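Local coordinates for protein putative NAD(P)H-flavin oxidoreductase (Neisseria meningitidis serogroup A / serotype 4A, PDB 6WT2) that binds flavin mononucleotide and, as an NfsB-like nitroreductase, probably uses NAD(P)H to reduce nitro compounds such as chloramphenicol, at residues Glu34-Gln37 with Phe38-Leu42; Thr5-Asp8 with Arg9-Leu13; His24-Ala27 with Ala28-Ile31; Glu179-Ser183 with Gly184-Leu188. All coordinates share one frame; numbering follows the deposited sequence. Where two conformers were deposited one is given.

Interaction 1 of 4, residues Glu34-Gln37 with Phe38-Leu42; sequences EDFQ and FILEL
F38 sends its amide back to E34 O (N to O 3.2 Å), and the edge of its ring faces D35 O, which lies in the ring plane 3.6 Å from CD2. The F38 side chain also packs on A163 and on V12 of the second subunit. I39 N bonds in turn to D35 O. The I39 side chain stands roughly perpendicular to that of F36, and its terminal CD1 comes 4.0 Å from F36 CD1. L40 makes the straightest of the four backbone bonds, L40 N to F36 O at 2.9 Å with 170° at the hydrogen. Its branched end comes obliquely to the CD2/CE2 side of the same ring, CG and CD2 each 3.6 Å from F36 CE2. F36 has CG anti to its own N (chi1 -164°), which brings the ring to both aliphatic chains although its CB heads away; H85 stacks on this ring. E41 N bonds to Q37 O (2.9 Å), while the E41 carboxylate is engaged by R44. Successive i to i+4 bonds, with an aromatic side chain gripped by its i+3 and i+4 neighbours, are the pattern of a buried alpha-helical face, here helix 33-44 at the dimer interface.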
loop_
_atom_site.group_PDB
_atom_site.type_symbol
_atom_site.label_atom_id
_atom_site.label_comp_id
_atom_site.label_asym_id
_atom_site.label_seq_id
_atom_site.Cartn_x
_atom_site.Cartn_y
_atom_site.Cartn_z
ATOM N N GLU A 34 22.924 9.699 -0.477
ATOM C CA GLU A 34 22.616 9.207 0.861
ATOM C C GLU A 34 21.137 9.358 1.190
ATOM O O GLU A 34 20.528 8.446 1.763
ATOM C CB GLU A 34 23.467 9.942 1.902
ATOM C CG GLU A 34 24.978 9.661 1.801
ATOM C CD GLU A 34 25.663 10.327 0.596
ATOM O OE1 GLU A 34 25.055 11.216 -0.057
ATOM O OE2 GLU A 34 26.823 9.951 0.302
ATOM N N ASP A 35 20.540 10.506 0.858
ATOM C CA ASP A 35 19.120 10.684 1.148
ATOM C C ASP A 35 18.271 9.703 0.350
ATOM O O ASP A 35 17.294 9.147 0.872
ATOM C CB ASP A 35 18.682 12.121 0.859
ATOM C CG ASP A 35 19.076 13.082 1.964
ATOM O OD1 ASP A 35 19.609 12.624 3.002
ATOM O OD2 ASP A 35 18.863 14.300 1.785
ATOM N N PHE A 36 18.633 9.466 -0.910
ATOM C CA PHE A 36 17.834 8.543 -1.701
ATOM C C PHE A 36 18.006 7.105 -1.239
ATOM O O PHE A 36 17.054 6.321 -1.325
ATOM C CB PHE A 36 18.155 8.630 -3.194
ATOM C CG PHE A 36 17.097 7.978 -4.026
ATOM C CD1 PHE A 36 15.842 8.556 -4.125
ATOM C CD2 PHE A 36 17.309 6.746 -4.607
ATOM C CE1 PHE A 36 14.829 7.938 -4.838
ATOM C CE2 PHE A 36 16.296 6.123 -5.324
ATOM C CZ PHE A 36 15.063 6.719 -5.438
ATOM N N GLN A 37 19.198 6.737 -0.756
ATOM C CA GLN A 37 19.368 5.405 -0.184
ATOM C C GLN A 37 18.431 5.203 0.996
ATOM O O GLN A 37 17.924 4.097 1.219
ATOM C CB GLN A 37 20.812 5.184 0.266
ATOM C CG GLN A 37 21.837 5.168 -0.852
ATOM C CD GLN A 37 21.867 3.853 -1.618
ATOM O OE1 GLN A 37 21.816 2.773 -1.025
ATOM N NE2 GLN A 37 21.954 3.942 -2.948
ATOM N N PHE A 38 18.243 6.251 1.802
ATOM C CA PHE A 38 17.292 6.190 2.910
ATOM C C PHE A 38 15.878 5.911 2.407
ATOM O O PHE A 38 15.148 5.105 2.996
ATOM C CB PHE A 38 17.365 7.495 3.712
ATOM C CG PHE A 38 16.066 7.899 4.379
ATOM C CD1 PHE A 38 15.658 7.301 5.564
ATOM C CD2 PHE A 38 15.276 8.907 3.833
ATOM C CE1 PHE A 38 14.473 7.687 6.177
ATOM C CE2 PHE A 38 14.088 9.298 4.442
ATOM C CZ PHE A 38 13.686 8.687 5.610
ATOM N N ILE A 39 15.488 6.541 1.296
ATOM C CA ILE A 39 14.161 6.306 0.727
ATOM C C ILE A 39 14.031 4.858 0.256
ATOM O O ILE A 39 13.043 4.174 0.550
ATOM C CB ILE A 39 13.889 7.304 -0.413
ATOM C CG1 ILE A 39 13.835 8.733 0.135
ATOM C CG2 ILE A 39 12.595 6.963 -1.133
ATOM C CD1 ILE A 39 13.756 9.791 -0.972
ATOM N N LEU A 40 15.027 4.364 -0.485
ATOM C CA LEU A 40 14.978 2.963 -0.909
ATOM C C LEU A 40 14.890 2.031 0.293
ATOM O O LEU A 40 14.237 0.978 0.235
ATOM C CB LEU A 40 16.200 2.611 -1.759
ATOM C CG LEU A 40 16.356 3.323 -3.108
ATOM C CD1 LEU A 40 17.766 3.077 -3.670
ATOM C CD2 LEU A 40 15.308 2.852 -4.109
ATOM N N GLU A 41 15.546 2.398 1.392
ATOM C CA GLU A 41 15.545 1.524 2.560
ATOM C C GLU A 41 14.150 1.414 3.159
ATOM O O GLU A 41 13.759 0.342 3.639
ATOM C CB GLU A 41 16.546 2.021 3.599
ATOM C CG GLU A 41 16.813 1.015 4.708
ATOM C CD GLU A 41 17.559 -0.225 4.213
ATOM O OE1 GLU A 41 18.364 -0.106 3.255
ATOM O OE2 GLU A 41 17.337 -1.319 4.787
ATOM N N LEU A 42 13.375 2.501 3.123
ATOM C CA LEU A 42 12.010 2.423 3.622
ATOM C C LEU A 42 11.203 1.405 2.834
ATOM O O LEU A 42 10.377 0.681 3.402
ATOM C CB LEU A 42 11.344 3.798 3.568
ATOM C CG LEU A 42 12.055 4.892 4.360
ATOM C CD1 LEU A 42 11.508 6.261 3.978
ATOM C CD2 LEU A 42 11.897 4.651 5.849
#

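Interaction 2 of 4, residues Thr5-Asp8 with Arg9-Leu13; sequences TVLD and REQVL
L7 and D8 run in extended conformation until, at R9, the backbone turns into helix 9-16; D8 is the N-cap, and its backbone O and side-chain OD1 both serve the first turn. D8 O accepts from V12 N (2.9 Å, 160° at the hydrogen), the first i to i+4 bond of the helix. D8 OD1 takes the amide N of E10 at 3.1 Å, meeting it on the anti side of the carboxylate and 27° out of its plane. CG lies anti to the backbone N of D8 (chi1 -168°), and this turns the carboxylate over the start of the helix, where the negative charge probably interacts favourably with the helix dipole. E10 CB follows its amide to within 3.6 Å of D8 OD1. A hydrophobic staple flanks the cap: L7, just before it, sets CB 3.7 Å from V12 CG2. The segment belongs to the dimer interface, where L7 packs on M162 of the second subunit and R9 forms a salt bridge with D35 of that subunit. Q11 is fully stretched and crosses the L7 side chain, its OE1 reaching 3.9 Å from L7 CB and 4.0 Å from L7 CD2.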
loop_
_atom_site.group_PDB
_atom_site.type_symbol
_atom_site.label_atom_id
_atom_site.label_comp_id
_atom_site.label_asym_id
_atom_site.label_seq_id
_atom_site.Cartn_x
_atom_site.Cartn_y
_atom_site.Cartn_z
ATOM N N THR A 5 12.772 3.612 19.516
ATOM C CA THR A 5 12.934 5.056 19.658
ATOM C C THR A 5 11.600 5.684 19.271
ATOM O O THR A 5 11.196 5.641 18.105
ATOM C CB THR A 5 14.084 5.587 18.803
ATOM O OG1 THR A 5 13.626 5.854 17.471
ATOM C CG2 THR A 5 15.218 4.569 18.751
ATOM N N VAL A 6 10.903 6.235 20.253
ATOM C CA VAL A 6 9.494 6.572 20.115
ATOM C C VAL A 6 9.354 8.074 19.920
ATOM O O VAL A 6 9.978 8.864 20.639
ATOM C CB VAL A 6 8.697 6.087 21.336
ATOM C CG1 VAL A 6 7.236 6.493 21.225
ATOM C CG2 VAL A 6 8.829 4.581 21.457
ATOM N N LEU A 7 8.541 8.465 18.948
ATOM C CA LEU A 7 8.203 9.859 18.721
ATOM C C LEU A 7 6.803 10.163 19.254
ATOM O O LEU A 7 5.921 9.299 19.275
ATOM C CB LEU A 7 8.266 10.188 17.230
ATOM C CG LEU A 7 9.583 9.864 16.525
ATOM C CD1 LEU A 7 9.510 10.314 15.075
ATOM C CD2 LEU A 7 10.729 10.537 17.257
ATOM N N ASP A 8 6.599 11.406 19.678
ATOM C CA ASP A 8 5.265 11.811 20.097
ATOM C C ASP A 8 4.329 11.808 18.891
ATOM O O ASP A 8 4.716 12.209 17.788
ATOM C CB ASP A 8 5.303 13.188 20.753
ATOM C CG ASP A 8 4.008 13.524 21.469
ATOM O OD1 ASP A 8 3.064 14.015 20.808
ATOM O OD2 ASP A 8 3.921 13.265 22.693
ATOM N N ARG A 9 3.095 11.338 19.100
ATOM C CA ARG A 9 2.186 11.155 17.972
ATOM C C ARG A 9 1.837 12.478 17.292
ATOM O O ARG A 9 1.553 12.494 16.090
ATOM C CB ARG A 9 0.908 10.429 18.413
ATOM C CG ARG A 9 -0.016 11.225 19.312
ATOM C CD ARG A 9 -1.412 10.598 19.380
ATOM N NE ARG A 9 -2.388 11.556 19.895
ATOM C CZ ARG A 9 -2.767 11.622 21.165
ATOM N NH1 ARG A 9 -2.264 10.778 22.055
ATOM N NH2 ARG A 9 -3.646 12.534 21.547
ATOM N N GLU A 10 1.846 13.594 18.023
ATOM C CA GLU A 10 1.573 14.867 17.358
ATOM C C GLU A 10 2.728 15.266 16.450
ATOM O O GLU A 10 2.507 15.891 15.404
ATOM C CB GLU A 10 1.286 15.959 18.385
ATOM C CG GLU A 10 0.016 15.731 19.200
ATOM C CD GLU A 10 -1.278 15.933 18.405
ATOM O OE1 GLU A 10 -1.222 16.242 17.191
ATOM O OE2 GLU A 10 -2.367 15.785 19.009
ATOM N N GLN A 11 3.957 14.905 16.839
ATOM C CA GLN A 11 5.127 15.093 15.987
ATOM C C GLN A 11 5.056 14.197 14.756
ATOM O O GLN A 11 5.364 14.634 13.638
ATOM C CB GLN A 11 6.395 14.804 16.800
ATOM C CG GLN A 11 7.729 14.948 16.071
ATOM C CD GLN A 11 8.921 14.576 16.965
ATOM O OE1 GLN A 11 8.755 13.954 18.021
ATOM N NE2 GLN A 11 10.122 14.957 16.543
ATOM N N VAL A 12 4.645 12.940 14.940
ATOM C CA VAL A 12 4.473 12.042 13.801
ATOM C C VAL A 12 3.439 12.603 12.833
ATOM O O VAL A 12 3.698 12.745 11.632
ATOM C CB VAL A 12 4.090 10.634 14.275
ATOM C CG1 VAL A 12 3.688 9.766 13.086
ATOM C CG2 VAL A 12 5.245 10.016 15.045
ATOM N N LEU A 13 2.248 12.925 13.343
ATOM C CA LEU A 13 1.192 13.444 12.478
ATOM C C LEU A 13 1.638 14.717 11.759
ATOM O O LEU A 13 1.395 14.876 10.554
ATOM C CB LEU A 13 -0.073 13.697 13.304
ATOM C CG LEU A 13 -1.331 14.157 12.567
ATOM C CD1 LEU A 13 -1.790 13.098 11.574
ATOM C CD2 LEU A 13 -2.437 14.506 13.560
#

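Interaction 3 of 4, residues His24-Ala27 with Ala28-Ile31; sequences HYDA and ARKI
The D26 chi1 of -175° swings the carboxylate away from its own amide and alongside the backbone that follows, putting OD1 3.0 Å from A28 N. That hydrogen bond uses the anti side of the carboxylate, 29° out of its plane. A27 and A28 both take right-handed helical torsions, which curl the chain back until R29 N reaches D26 O at 3.1 Å. The bond is nearly straight at the hydrogen, yet R29 N sits above the plane of the D26 carbonyl, 52° out of it. A water 2.8 Å from D26 O and 2.8 Å from R29 O probably bridges the mouth of the turn, though it has more acceptors in reach than protons to give. The R29 side chain bends twice and crosses D26 at about a right angle: its aliphatic CG lies 3.6 Å from D26 OD2, while NE stays 4.7 Å from D26 OD2 and forms no salt bridge with it. The guanidinium instead makes a cation-pi contact with Y204, whose backbone also bonds to D26. One aspartate thus heads both an Asx turn and a type I beta turn, a compact surface reversal in the loop between helices 9-16 and 33-44.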
loop_
_atom_site.group_PDB
_atom_site.type_symbol
_atom_site.label_atom_id
_atom_site.label_comp_id
_atom_site.label_asym_id
_atom_site.label_seq_id
_atom_site.Cartn_x
_atom_site.Cartn_y
_atom_site.Cartn_z
ATOM N N HIS A 24 5.360 19.281 -10.001
ATOM C CA HIS A 24 6.305 20.227 -10.589
ATOM C C HIS A 24 7.449 20.434 -9.616
ATOM O O HIS A 24 7.271 21.047 -8.558
ATOM C CB HIS A 24 5.627 21.557 -10.909
ATOM C CG HIS A 24 4.448 21.415 -11.807
ATOM N ND1 HIS A 24 4.571 21.187 -13.160
ATOM C CD2 HIS A 24 3.121 21.438 -11.546
ATOM C CE1 HIS A 24 3.367 21.101 -13.698
ATOM N NE2 HIS A 24 2.471 21.241 -12.738
ATOM N N TYR A 25 8.623 19.952 -9.989
ATOM C CA TYR A 25 9.783 19.972 -9.120
ATOM C C TYR A 25 10.760 21.049 -9.561
ATOM O O TYR A 25 10.703 21.544 -10.688
ATOM C CB TYR A 25 10.486 18.616 -9.133
ATOM C CG TYR A 25 9.653 17.475 -8.599
ATOM C CD1 TYR A 25 9.608 17.211 -7.232
ATOM C CD2 TYR A 25 8.935 16.645 -9.458
ATOM C CE1 TYR A 25 8.866 16.142 -6.723
ATOM C CE2 TYR A 25 8.187 15.580 -8.962
ATOM C CZ TYR A 25 8.165 15.335 -7.594
ATOM O OH TYR A 25 7.444 14.278 -7.098
ATOM N N ASP A 26 11.655 21.407 -8.647
ATOM C CA ASP A 26 12.786 22.271 -8.970
ATOM C C ASP A 26 13.816 21.446 -9.739
ATOM O O ASP A 26 14.505 20.599 -9.161
ATOM C CB ASP A 26 13.375 22.867 -7.694
ATOM C CG ASP A 26 14.483 23.880 -7.971
ATOM O OD1 ASP A 26 15.119 23.821 -9.048
ATOM O OD2 ASP A 26 14.718 24.742 -7.101
ATOM N N ALA A 27 13.940 21.703 -11.043
ATOM C CA ALA A 27 14.805 20.884 -11.885
ATOM C C ALA A 27 16.276 20.954 -11.486
ATOM O O ALA A 27 17.046 20.050 -11.836
ATOM C CB ALA A 27 14.647 21.302 -13.349
ATOM N N ALA A 28 16.695 21.991 -10.771
ATOM C CA ALA A 28 18.094 22.097 -10.388
ATOM C C ALA A 28 18.432 21.366 -9.091
ATOM O O ALA A 28 19.619 21.191 -8.798
ATOM C CB ALA A 28 18.500 23.572 -10.270
ATOM N N ARG A 29 17.439 20.913 -8.322
ATOM C CA ARG A 29 17.675 20.349 -6.998
ATOM C C ARG A 29 17.657 18.823 -7.047
ATOM O O ARG A 29 16.621 18.220 -7.341
ATOM C CB ARG A 29 16.633 20.866 -6.011
ATOM C CG ARG A 29 16.901 22.276 -5.542
ATOM C CD ARG A 29 17.271 22.262 -4.075
ATOM N NE ARG A 29 16.109 22.469 -3.224
ATOM C CZ ARG A 29 15.999 22.014 -1.978
ATOM N NH1 ARG A 29 16.971 21.295 -1.428
ATOM N NH2 ARG A 29 14.904 22.269 -1.287
ATOM N N LYS A 30 18.795 18.203 -6.738
ATOM C CA LYS A 30 18.923 16.752 -6.738
ATOM C C LYS A 30 18.928 16.213 -5.310
ATOM O O LYS A 30 19.573 16.780 -4.423
ATOM C CB LYS A 30 20.209 16.320 -7.458
ATOM C CG LYS A 30 20.318 16.829 -8.901
ATOM C CD LYS A 30 19.145 16.333 -9.727
ATOM C CE LYS A 30 19.010 17.066 -11.045
ATOM N NZ LYS A 30 17.829 16.545 -11.793
ATOM N N ILE A 31 18.213 15.112 -5.097
ATOM C CA ILE A 31 18.311 14.383 -3.839
ATOM C C ILE A 31 19.690 13.750 -3.757
ATOM O O ILE A 31 20.156 13.133 -4.724
ATOM C CB ILE A 31 17.206 13.317 -3.754
ATOM C CG1 ILE A 31 15.807 13.960 -3.831
ATOM C CG2 ILE A 31 17.352 12.501 -2.494
ATOM C CD1 ILE A 31 14.723 12.976 -4.241
HETATM O O HOH W 1 13.839 18.474 -7.419
#

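Interaction 4 of 4, residues Glu179-Ser183 with Gly184-Leu188; sequences ERVLS and GQFGL
This is the widened C-terminal end of helix 175-185, a local packing of its last turns at the surface of the fold with a pi-type turn, ended by G187 with positive phi. The bonds shift to i+5 spacing: Q185 N meets R180 O at 3.0 Å, and F186 N approaches V181 O at 3.0 Å, almost head-on to the carbonyl. R180 O also receives a weak bond from G184 N. The next bond spans i+6, from L188 N to L182 O (3.0 Å), and encloses a weak one from G187 N to S183 O. G187 takes a left-handed conformation (phi 57°), which ends the helix and turns the chain back. V181 lies side by side with F186, its CG1 in the ring plane at the edge, 3.6 Å from CE2; Q185 CG sits over one face of the same ring, offset toward the rim. Both V181 and F186 continue this apolar patch onto helix 63-69, through I69 and I65. S183 OG is held by F189 O beyond the turn. L188 folds back across L182, its CB and CG each 3.3 Å from L182 O and its CD1 4.0 Å from L182 CD2.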
loop_
_atom_site.group_PDB
_atom_site.type_symbol
_atom_site.label_atom_id
_atom_site.label_comp_id
_atom_site.label_asym_id
_atom_site.label_seq_id
_atom_site.Cartn_x
_atom_site.Cartn_y
_atom_site.Cartn_z
ATOM N N GLU A 179 5.877 -1.530 -19.842
ATOM C CA GLU A 179 6.583 -2.809 -19.846
ATOM C C GLU A 179 7.381 -2.985 -21.127
ATOM O O GLU A 179 8.530 -3.440 -21.093
ATOM C CB GLU A 179 5.604 -3.974 -19.669
ATOM C CG GLU A 179 6.218 -5.344 -20.019
ATOM C CD GLU A 179 5.342 -6.530 -19.625
ATOM O OE1 GLU A 179 5.001 -6.659 -18.429
ATOM O OE2 GLU A 179 4.998 -7.338 -20.514
ATOM N N ARG A 180 6.793 -2.626 -22.270
ATOM C CA ARG A 180 7.494 -2.784 -23.543
ATOM C C ARG A 180 8.804 -1.996 -23.560
ATOM O O ARG A 180 9.851 -2.521 -23.951
ATOM C CB ARG A 180 6.591 -2.348 -24.697
ATOM C CG ARG A 180 7.327 -2.114 -26.022
ATOM C CD ARG A 180 6.407 -1.493 -27.066
ATOM N NE ARG A 180 6.351 -0.031 -26.970
ATOM C CZ ARG A 180 5.346 0.719 -27.418
ATOM N NH1 ARG A 180 4.291 0.149 -27.989
ATOM N NH2 ARG A 180 5.390 2.039 -27.288
ATOM N N VAL A 181 8.767 -0.738 -23.119
ATOM C CA VAL A 181 9.955 0.110 -23.160
ATOM C C VAL A 181 10.974 -0.321 -22.106
ATOM O O VAL A 181 12.166 -0.489 -22.401
ATOM C CB VAL A 181 9.559 1.592 -22.990
ATOM C CG1 VAL A 181 10.806 2.441 -22.742
ATOM C CG2 VAL A 181 8.806 2.096 -24.219
ATOM N N LEU A 182 10.536 -0.482 -20.855
ATOM C CA LEU A 182 11.491 -0.806 -19.797
ATOM C C LEU A 182 12.084 -2.196 -19.977
ATOM O O LEU A 182 13.288 -2.395 -19.761
ATOM C CB LEU A 182 10.821 -0.707 -18.429
ATOM C CG LEU A 182 10.344 0.673 -17.991
ATOM C CD1 LEU A 182 9.843 0.595 -16.548
ATOM C CD2 LEU A 182 11.449 1.710 -18.118
ATOM N N SER A 183 11.262 -3.178 -20.350
ATOM C CA SER A 183 11.770 -4.538 -20.482
ATOM C C SER A 183 12.233 -4.867 -21.894
ATOM O O SER A 183 13.260 -5.534 -22.071
ATOM C CB SER A 183 10.708 -5.552 -20.069
ATOM O OG SER A 183 11.142 -6.835 -20.472
ATOM N N GLY A 184 11.487 -4.449 -22.909
ATOM C CA GLY A 184 11.839 -4.842 -24.256
ATOM C C GLY A 184 12.924 -3.965 -24.842
ATOM O O GLY A 184 13.933 -4.463 -25.341
ATOM N N GLN A 185 12.727 -2.648 -24.777
ATOM C CA GLN A 185 13.653 -1.722 -25.411
ATOM C C GLN A 185 14.945 -1.574 -24.619
ATOM O O GLN A 185 16.025 -1.509 -25.214
ATOM C CB GLN A 185 12.975 -0.358 -25.600
ATOM C CG GLN A 185 13.849 0.687 -26.279
ATOM C CD GLN A 185 13.102 1.973 -26.584
ATOM O OE1 GLN A 185 11.870 2.022 -26.538
ATOM N NE2 GLN A 185 13.848 3.024 -26.903
ATOM N N PHE A 186 14.874 -1.538 -23.285
ATOM C CA PHE A 186 16.058 -1.290 -22.470
ATOM C C PHE A 186 16.493 -2.495 -21.644
ATOM O O PHE A 186 17.494 -2.401 -20.919
ATOM C CB PHE A 186 15.830 -0.068 -21.570
ATOM C CG PHE A 186 15.702 1.226 -22.341
ATOM C CD1 PHE A 186 16.827 1.825 -22.904
ATOM C CD2 PHE A 186 14.459 1.821 -22.540
ATOM C CE1 PHE A 186 16.724 2.998 -23.622
ATOM C CE2 PHE A 186 14.340 3.003 -23.265
ATOM C CZ PHE A 186 15.472 3.595 -23.812
ATOM N N GLY A 187 15.789 -3.620 -21.744
ATOM C CA GLY A 187 16.248 -4.863 -21.141
ATOM C C GLY A 187 16.496 -4.785 -19.651
ATOM O O GLY A 187 17.442 -5.404 -19.150
ATOM N N LEU A 188 15.656 -4.047 -18.924
ATOM C CA LEU A 188 15.890 -3.826 -17.501
ATOM C C LEU A 188 15.404 -4.990 -16.648
ATOM O O LEU A 188 15.911 -5.184 -15.540
ATOM C CB LEU A 188 15.208 -2.536 -17.041
ATOM C CG LEU A 188 15.643 -1.262 -17.776
ATOM C CD1 LEU A 188 14.889 -0.062 -17.233
ATOM C CD2 LEU A 188 17.143 -1.063 -17.670
#

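Along the chain the order is interaction 2, 3, 1, then 4. Interaction 2 starts helix 9-16, interaction 3 is a turn in the loop leading to helix 33-44, interaction 1 lies within that helix, and interaction 4 ends helix 175-185. Interactions 1 and 3 have centres about 17 Å apart and touch where I31 CG2 packs against F36 N. Interactions 2 and 4 are the farthest apart, about 42 Å between centres and on opposite sides of the chain's centre. Within one chain interactions 1 and 2 do not touch, but across the dimer they do: each helix 33-44 meets helix 9-16 of the other subunit, so both contribute to dimer assembly.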